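Local coordinates for protein 16S rRNA (adenine(1408)-N(1))-methyltransferase (Catenulispora acidiphila, PDB 4X1O) that probably methylates N1 of adenine 1408 in 16S ribosomal RNA with S-adenosyl-L-methionine as methyl donor, a modification linked to aminoglycoside resistance, at residues Asp38-Ala43 against Leu73-Asp78; Arg64-His69 against Pro101-Val106. All coordinates share one frame; numbering follows the deposited sequence.

Interaction 1. Residues Asp38-Ala43 against Leu73-Asp78; sequences DEWAKA and LVVGVD
Trp-40 reaches out from the helix of 38-43 and lays the far end of its indole against two aliphatic side chains of strand 73-78. The helix keeps its distance, the two short axes approaching no closer than 11.0 Å, and the long indole spans much of that gap. With CG anti to the backbone N (chi1 177°), the indole swings out so that its benzo edge comes nearest the strand. Its CH2 atom lies 3.7 Å from Val-75 CG2, a methyl that sits at the rim of the ring and nearly in its plane. CZ3 is the neighbouring point of touch, 3.8 Å from Leu-73 CD2, which approaches at a slant. That same leucine methyl also serves the helix directly: Leu-73 CD2 is 4.0 Å from Ala-43 CB, and the small alanine lets the branched leucine end settle close to the helix backbone. Leu-73 CG is likewise anti to its backbone N (chi1 -174°), which brings both methyls up to Ala-43 CB. The other end of the indole is polar, and Trp-40 NE1 donates a hydrogen bond to Ala-116 O. Helix 37-46 thus packs on one face of the central sheet of the methyltransferase fold. No hydrogen bond joins the two segments; the contact is made by van der Waals and hydrophobic forces, while the bond to Ala-116 limits how the indole can turn.

Interaction 2. Residues Arg64-His69 against Pro101-Val106; sequences RQAIAH and PNLVLV
A side-chain amide bonded to the closing turn of a helix, with a small apolar touch beside it, joins Ala-66 to Asn-102 and Leu-103 where the C-terminal turn of helix 60-68 meets the start of strand 103-107, the outermost strand of the seven-stranded sheet. Asn-102 ND2 donates to Ala-66 O over 3.0 Å, and the N-H...O angle of 172° makes the bond nearly straight. The acceptor lies in the plane of the Asn-102 amide, whereas the donor stands 23° off the plane of the Ala-66 carbonyl. Asn-102 CG is held between its own backbone N and carbonyl carbon (chi1 56°), a conformation that sets the short amide against the last turn of the helix. In this Rossmann-like methyltransferase fold, helix 60-68 leads through a turn into strand 72-78, and the amide bridges that connection: Asn-102 ND2 also donates to Trp-72 O. His-69 O lies 3.1 Å from Asn-102 ND2, but the angle is too poor for a bond; the imidazole of His-69 points elsewhere and stacks on Trp-72. Ala-66 suits its place because its single methyl admits the chain closely, its CB being 3.9 Å from Leu-103 CB. The Leu-103 side chain also packs on Val-74 and, in helix 85-91, on Thr-87 and Ala-91.

Overall arrangement
Interactions 1 and 2 have centres about 10 Å apart and meet through neighbouring parallel strands, 72-78 and 103-107. Gly-76 probably joins them with two backbone hydrogen bonds, from its N to Val-104 O (2.8 Å) and from Val-106 N to its O (2.7 Å). Helices 37-46 and 60-68 cover opposite faces of the sheet: Leu-73 and Val-75 meet the first, while Val-74 between them packs on Ala-66 of the second. Segment 73-78 includes Asp-78, which binds S-adenosyl-L-methionine in another structure of this protein. The side chain of Thr-61, a further cofactor-binding residue, is about 9 Å from that of Leu-103 in interaction 2.

Interaction 1. Residues Asp38-Ala43 against Leu73-Asp78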
ATOM      1  N   ASP A  38      15.327 -18.256  -0.344  1.00 42.08           N
ATOM      2  CA  ASP A  38      16.699 -17.816  -0.596  1.00 37.35           C
ATOM      3  C   ASP A  38      16.742 -16.564  -1.470  1.00 37.70           C
ATOM      4  O   ASP A  38      17.438 -15.600  -1.145  1.00 40.48           O
ATOM      5  CB  ASP A  38      17.517 -18.932  -1.257  1.00 49.98           C
ATOM      6  CG  ASP A  38      18.190 -19.847  -0.246  1.00 66.09           C
ATOM      7  OD1 ASP A  38      18.298 -19.458   0.938  1.00 69.34           O
ATOM      8  OD2 ASP A  38      18.621 -20.954  -0.642  1.00 71.87           O
ATOM      9  N   GLU A  39      15.993 -16.579  -2.571  1.00 36.61           N
ATOM     10  CA  GLU A  39      15.936 -15.436  -3.475  1.00 28.67           C
ATOM     11  C   GLU A  39      15.356 -14.205  -2.770  1.00 22.23           C
ATOM     12  O   GLU A  39      15.801 -13.096  -2.993  1.00 30.72           O
ATOM     13  CB  GLU A  39      15.112 -15.764  -4.723  1.00 45.17           C
ATOM     14  CG  GLU A  39      14.655 -14.545  -5.516  1.00 56.50           C
ATOM     15  CD  GLU A  39      15.806 -13.768  -6.138  1.00 75.75           C
ATOM     16  OE1 GLU A  39      16.915 -14.330  -6.273  1.00 83.47           O
ATOM     17  OE2 GLU A  39      15.597 -12.587  -6.493  1.00 75.26           O
ATOM     18  N   TRP A  40      14.363 -14.435  -1.919  1.00 30.77           N
ATOM     19  CA  TRP A  40      13.716 -13.375  -1.146  1.00 27.73           C
ATOM     20  C   TRP A  40      14.714 -12.699  -0.206  1.00 24.25           C
ATOM     21  O   TRP A  40      14.789 -11.466  -0.129  1.00 24.61           O
ATOM     22  CB  TRP A  40      12.535 -13.974  -0.369  1.00 26.37           C
ATOM     23  CG  TRP A  40      11.770 -13.032   0.553  1.00 30.45           C
ATOM     24  CD1 TRP A  40      11.469 -13.252   1.864  1.00 30.70           C
ATOM     25  CD2 TRP A  40      11.186 -11.763   0.217  1.00 27.33           C
ATOM     26  NE1 TRP A  40      10.745 -12.200   2.370  1.00 29.35           N
ATOM     27  CE2 TRP A  40      10.556 -11.273   1.380  1.00 29.37           C
ATOM     28  CE3 TRP A  40      11.133 -10.997  -0.950  1.00 25.41           C
ATOM     29  CZ2 TRP A  40       9.891 -10.043   1.413  1.00 33.09           C
ATOM     30  CZ3 TRP A  40      10.468  -9.775  -0.917  1.00 30.35           C
ATOM     31  CH2 TRP A  40       9.861  -9.312   0.257  1.00 32.43           C
ATOM     32  N   ALA A  41      15.498 -13.511   0.488  1.00 31.44           N
ATOM     33  CA  ALA A  41      16.517 -12.996   1.394  1.00 30.85           C
ATOM     34  C   ALA A  41      17.598 -12.234   0.625  1.00 28.52           C
ATOM     35  O   ALA A  41      18.023 -11.163   1.045  1.00 25.68           O
ATOM     36  CB  ALA A  41      17.131 -14.137   2.202  1.00 34.43           C
ATOM     37  N   LYS A  42      18.042 -12.786  -0.504  1.00 29.33           N
ATOM     38  CA  LYS A  42      19.063 -12.116  -1.312  1.00 29.64           C
ATOM     39  C   LYS A  42      18.561 -10.795  -1.880  1.00 32.05           C
ATOM     40  O   LYS A  42      19.297  -9.806  -1.905  1.00 29.57           O
ATOM     41  CB  LYS A  42      19.544 -13.027  -2.455  1.00 32.17           C
ATOM     42  CG  LYS A  42      20.368 -14.222  -1.998  1.00 40.10           C
ATOM     43  CD  LYS A  42      20.876 -15.038  -3.184  1.00 42.84           C
ATOM     44  CE  LYS A  42      21.830 -16.134  -2.725  1.00 52.13           C
ATOM     45  NZ  LYS A  42      22.491 -16.845  -3.858  1.00 61.16           N
ATOM     46  N   ALA A  43      17.309 -10.771  -2.330  1.00 27.40           N
ATOM     47  CA  ALA A  43      16.732  -9.544  -2.861  1.00 24.65           C
ATOM     48  C   ALA A  43      16.682  -8.459  -1.786  1.00 21.25           C
ATOM     49  O   ALA A  43      17.054  -7.319  -2.038  1.00 23.13           O
ATOM     50  CB  ALA A  43      15.340  -9.802  -3.424  1.00 26.30           C
ATOM     51  N   LEU A  73      13.445  -2.474  -3.516  1.00 12.64           N
ATOM     52  CA  LEU A  73      12.645  -3.682  -3.651  1.00 12.85           C
ATOM     53  C   LEU A  73      11.198  -3.271  -3.370  1.00 20.53           C
ATOM     54  O   LEU A  73      10.888  -2.822  -2.273  1.00 18.01           O
ATOM     55  CB  LEU A  73      13.120  -4.758  -2.683  1.00 17.02           C
ATOM     56  CG  LEU A  73      12.451  -6.131  -2.829  1.00 20.99           C
ATOM     57  CD1 LEU A  73      12.730  -6.729  -4.202  1.00 26.65           C
ATOM     58  CD2 LEU A  73      12.953  -7.064  -1.732  1.00 20.58           C
ATOM     59  N   VAL A  74      10.338  -3.369  -4.378  1.00 14.86           N
ATOM     60  CA  VAL A  74       8.976  -2.881  -4.270  1.00 16.42           C
ATOM     61  C   VAL A  74       8.076  -4.089  -4.140  1.00 19.20           C
ATOM     62  O   VAL A  74       7.998  -4.903  -5.047  1.00 17.18           O
ATOM     63  CB  VAL A  74       8.575  -2.036  -5.495  1.00 15.95           C
ATOM     64  CG1 VAL A  74       7.099  -1.616  -5.399  1.00 16.28           C
ATOM     65  CG2 VAL A  74       9.492  -0.822  -5.620  1.00 17.12           C
ATOM     66  N   VAL A  75       7.414  -4.215  -3.001  1.00 15.73           N
ATOM     67  CA  VAL A  75       6.612  -5.398  -2.717  1.00 13.89           C
ATOM     68  C   VAL A  75       5.157  -5.006  -2.668  1.00 24.04           C
ATOM     69  O   VAL A  75       4.764  -4.271  -1.778  1.00 20.54           O
ATOM     70  CB  VAL A  75       7.006  -6.032  -1.369  1.00 14.57           C
ATOM     71  CG1 VAL A  75       6.254  -7.328  -1.143  1.00 20.50           C
ATOM     72  CG2 VAL A  75       8.513  -6.252  -1.342  1.00 19.00           C
ATOM     73  N   GLY A  76       4.359  -5.495  -3.614  1.00 17.26           N
ATOM     74  CA  GLY A  76       2.945  -5.188  -3.605  1.00 17.98           C
ATOM     75  C   GLY A  76       2.187  -6.332  -2.973  1.00 21.57           C
ATOM     76  O   GLY A  76       2.373  -7.483  -3.352  1.00 26.49           O
ATOM     77  N   VAL A  77       1.342  -6.026  -1.997  1.00 19.93           N
ATOM     78  CA  VAL A  77       0.637  -7.059  -1.261  1.00 21.92           C
ATOM     79  C   VAL A  77      -0.851  -6.854  -1.400  1.00 25.94           C
ATOM     80  O   VAL A  77      -1.377  -5.862  -0.926  1.00 26.49           O
ATOM     81  CB  VAL A  77       0.998  -7.060   0.244  1.00 27.44           C
ATOM     82  CG1 VAL A  77       0.407  -8.288   0.918  1.00 26.06           C
ATOM     83  CG2 VAL A  77       2.508  -7.020   0.441  1.00 25.79           C
ATOM     84  N   ASP A  78      -1.543  -7.800  -2.031  1.00 25.15           N
ATOM     85  CA  ASP A  78      -2.983  -7.652  -2.232  1.00 27.91           C
ATOM     86  C   ASP A  78      -3.628  -9.024  -2.336  1.00 27.40           C
ATOM     87  O   ASP A  78      -3.047  -9.924  -2.918  1.00 30.42           O
ATOM     88  CB  ASP A  78      -3.258  -6.826  -3.494  1.00 28.92           C
ATOM     89  CG  ASP A  78      -4.665  -6.267  -3.540  1.00 44.43           C
ATOM     90  OD1 ASP A  78      -5.620  -7.062  -3.699  1.00 50.81           O
ATOM     91  OD2 ASP A  78      -4.816  -5.031  -3.420  1.00 40.36           O
TER

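Interaction 2. Residues Arg64-His69 against Pro101-Val106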
ATOM      1  N   ARG A  64       5.366   1.290 -11.520  1.00 18.54           N
ATOM      2  CA  ARG A  64       6.007   2.554 -11.830  1.00 23.15           C
ATOM      3  C   ARG A  64       7.038   2.939 -10.770  1.00 20.94           C
ATOM      4  O   ARG A  64       8.072   3.497 -11.118  1.00 21.32           O
ATOM      5  CB  ARG A  64       4.962   3.669 -11.995  1.00 22.52           C
ATOM      6  CG  ARG A  64       4.073   3.484 -13.230  1.00 29.32           C
ATOM      7  CD  ARG A  64       3.160   4.690 -13.471  1.00 37.40           C
ATOM      8  NE  ARG A  64       3.932   5.886 -13.797  1.00 38.07           N
ATOM      9  CZ  ARG A  64       3.756   7.072 -13.224  1.00 47.27           C
ATOM     10  NH1 ARG A  64       2.821   7.228 -12.295  1.00 40.63           N
ATOM     11  NH2 ARG A  64       4.510   8.104 -13.587  1.00 50.10           N
ATOM     12  N   GLN A  65       6.759   2.655  -9.496  1.00 20.30           N
ATOM     13  CA  GLN A  65       7.765   2.842  -8.453  1.00 18.75           C
ATOM     14  C   GLN A  65       9.008   2.003  -8.710  1.00 18.20           C
ATOM     15  O   GLN A  65      10.124   2.483  -8.586  1.00 18.11           O
ATOM     16  CB  GLN A  65       7.208   2.485  -7.084  1.00 17.53           C
ATOM     17  CG  GLN A  65       6.153   3.446  -6.572  1.00 22.13           C
ATOM     18  CD  GLN A  65       5.422   2.873  -5.384  1.00 25.85           C
ATOM     19  OE1 GLN A  65       5.424   1.662  -5.177  1.00 24.06           O
ATOM     20  NE2 GLN A  65       4.813   3.738  -4.583  1.00 30.23           N
ATOM     21  N   ALA A  66       8.791   0.730  -9.028  1.00 14.43           N
ATOM     22  CA  ALA A  66       9.893  -0.187  -9.270  1.00 15.09           C
ATOM     23  C   ALA A  66      10.737   0.291 -10.452  1.00 15.28           C
ATOM     24  O   ALA A  66      11.965   0.211 -10.412  1.00 16.77           O
ATOM     25  CB  ALA A  66       9.360  -1.606  -9.514  1.00 16.81           C
ATOM     26  N   ILE A  67      10.079   0.782 -11.500  1.00 18.07           N
ATOM     27  CA  ILE A  67      10.791   1.230 -12.694  1.00 18.54           C
ATOM     28  C   ILE A  67      11.610   2.482 -12.361  1.00 18.30           C
ATOM     29  O   ILE A  67      12.767   2.617 -12.797  1.00 20.75           O
ATOM     30  CB  ILE A  67       9.824   1.526 -13.869  1.00 24.61           C
ATOM     31  CG1 ILE A  67       9.097   0.251 -14.319  1.00 20.58           C
ATOM     32  CG2 ILE A  67      10.580   2.143 -15.051  1.00 28.38           C
ATOM     33  CD1 ILE A  67      10.031  -0.757 -14.957  1.00 26.09           C
ATOM     34  N   ALA A  68      11.025   3.380 -11.576  1.00 21.24           N
ATOM     35  CA  ALA A  68      11.685   4.645 -11.243  1.00 21.06           C
ATOM     36  C   ALA A  68      12.854   4.427 -10.291  1.00 22.25           C
ATOM     37  O   ALA A  68      13.821   5.187 -10.297  1.00 26.35           O
ATOM     38  CB  ALA A  68      10.695   5.623 -10.631  1.00 24.84           C
ATOM     39  N   HIS A  69      12.757   3.390  -9.477  1.00 18.94           N
ATOM     40  CA  HIS A  69      13.744   3.139  -8.432  1.00 18.88           C
ATOM     41  C   HIS A  69      14.234   1.704  -8.456  1.00 15.21           C
ATOM     42  O   HIS A  69      13.823   0.897  -7.629  1.00 15.87           O
ATOM     43  CB  HIS A  69      13.155   3.444  -7.060  1.00 21.63           C
ATOM     44  CG  HIS A  69      12.661   4.852  -6.918  1.00 28.10           C
ATOM     45  ND1 HIS A  69      13.508   5.916  -6.702  1.00 33.40           N
ATOM     46  CD2 HIS A  69      11.414   5.374  -6.994  1.00 27.47           C
ATOM     47  CE1 HIS A  69      12.805   7.031  -6.628  1.00 33.68           C
ATOM     48  NE2 HIS A  69      11.529   6.730  -6.802  1.00 35.32           N
ATOM     49  N   PRO A 101      12.479  -6.417 -12.353  1.00 17.20           N
ATOM     50  CA  PRO A 101      12.849  -7.586 -11.559  1.00 22.02           C
ATOM     51  C   PRO A 101      12.816  -7.270 -10.081  1.00 19.96           C
ATOM     52  O   PRO A 101      12.797  -8.196  -9.272  1.00 23.84           O
ATOM     53  CB  PRO A 101      14.273  -7.899 -12.032  1.00 25.18           C
ATOM     54  CG  PRO A 101      14.808  -6.566 -12.441  1.00 32.99           C
ATOM     55  CD  PRO A 101      13.640  -5.855 -13.075  1.00 23.24           C
ATOM     56  N   ASN A 102      12.774  -5.982  -9.729  1.00 18.31           N
ATOM     57  CA  ASN A 102      12.682  -5.578  -8.330  1.00 18.44           C
ATOM     58  C   ASN A 102      11.265  -5.416  -7.805  1.00 20.89           C
ATOM     59  O   ASN A 102      11.069  -4.906  -6.698  1.00 19.35           O
ATOM     60  CB  ASN A 102      13.408  -4.252  -8.125  1.00 15.88           C
ATOM     61  CG  ASN A 102      12.882  -3.148  -9.037  1.00 18.91           C
ATOM     62  OD1 ASN A 102      12.482  -3.392 -10.179  1.00 18.79           O
ATOM     63  ND2 ASN A 102      12.916  -1.917  -8.544  1.00 14.06           N
ATOM     64  N   LEU A 103      10.284  -5.772  -8.629  1.00 15.74           N
ATOM     65  CA  LEU A 103       8.898  -5.790  -8.201  1.00 15.73           C
ATOM     66  C   LEU A 103       8.494  -7.208  -7.791  1.00 17.77           C
ATOM     67  O   LEU A 103       8.667  -8.186  -8.541  1.00 19.12           O
ATOM     68  CB  LEU A 103       7.991  -5.257  -9.317  1.00 15.44           C
ATOM     69  CG  LEU A 103       6.498  -5.240  -9.034  1.00 19.27           C
ATOM     70  CD1 LEU A 103       6.227  -4.165  -7.948  1.00 18.30           C
ATOM     71  CD2 LEU A 103       5.711  -4.933 -10.290  1.00 20.24           C
ATOM     72  N   VAL A 104       7.966  -7.318  -6.585  1.00 15.26           N
ATOM     73  CA  VAL A 104       7.469  -8.573  -6.071  1.00 17.80           C
ATOM     74  C   VAL A 104       5.989  -8.418  -5.735  1.00 20.86           C
ATOM     75  O   VAL A 104       5.617  -7.595  -4.895  1.00 21.76           O
ATOM     76  CB  VAL A 104       8.246  -9.026  -4.812  1.00 21.16           C
ATOM     77  CG1 VAL A 104       7.734 -10.380  -4.348  1.00 30.13           C
ATOM     78  CG2 VAL A 104       9.743  -9.105  -5.108  1.00 19.36           C
ATOM     79  N   LEU A 105       5.145  -9.205  -6.396  1.00 18.75           N
ATOM     80  CA  LEU A 105       3.711  -9.112  -6.167  1.00 22.34           C
ATOM     81  C   LEU A 105       3.253 -10.304  -5.344  1.00 24.70           C
ATOM     82  O   LEU A 105       3.322 -11.452  -5.796  1.00 23.23           O
ATOM     83  CB  LEU A 105       2.957  -9.036  -7.497  1.00 24.61           C
ATOM     84  CG  LEU A 105       3.377  -7.822  -8.335  1.00 30.24           C
ATOM     85  CD1 LEU A 105       2.796  -7.884  -9.756  1.00 31.66           C
ATOM     86  CD2 LEU A 105       3.005  -6.515  -7.644  1.00 26.16           C
ATOM     87  N   VAL A 106       2.801 -10.012  -4.127  1.00 23.48           N
ATOM     88  CA  VAL A 106       2.441 -11.023  -3.130  1.00 26.59           C
ATOM     89  C   VAL A 106       0.939 -11.153  -2.981  1.00 23.59           C
ATOM     90  O   VAL A 106       0.248 -10.153  -2.793  1.00 25.44           O
ATOM     91  CB  VAL A 106       3.029 -10.666  -1.728  1.00 23.64           C
ATOM     92  CG1 VAL A 106       2.564 -11.673  -0.663  1.00 26.33           C
ATOM     93  CG2 VAL A 106       4.554 -10.575  -1.789  1.00 25.87           C
TER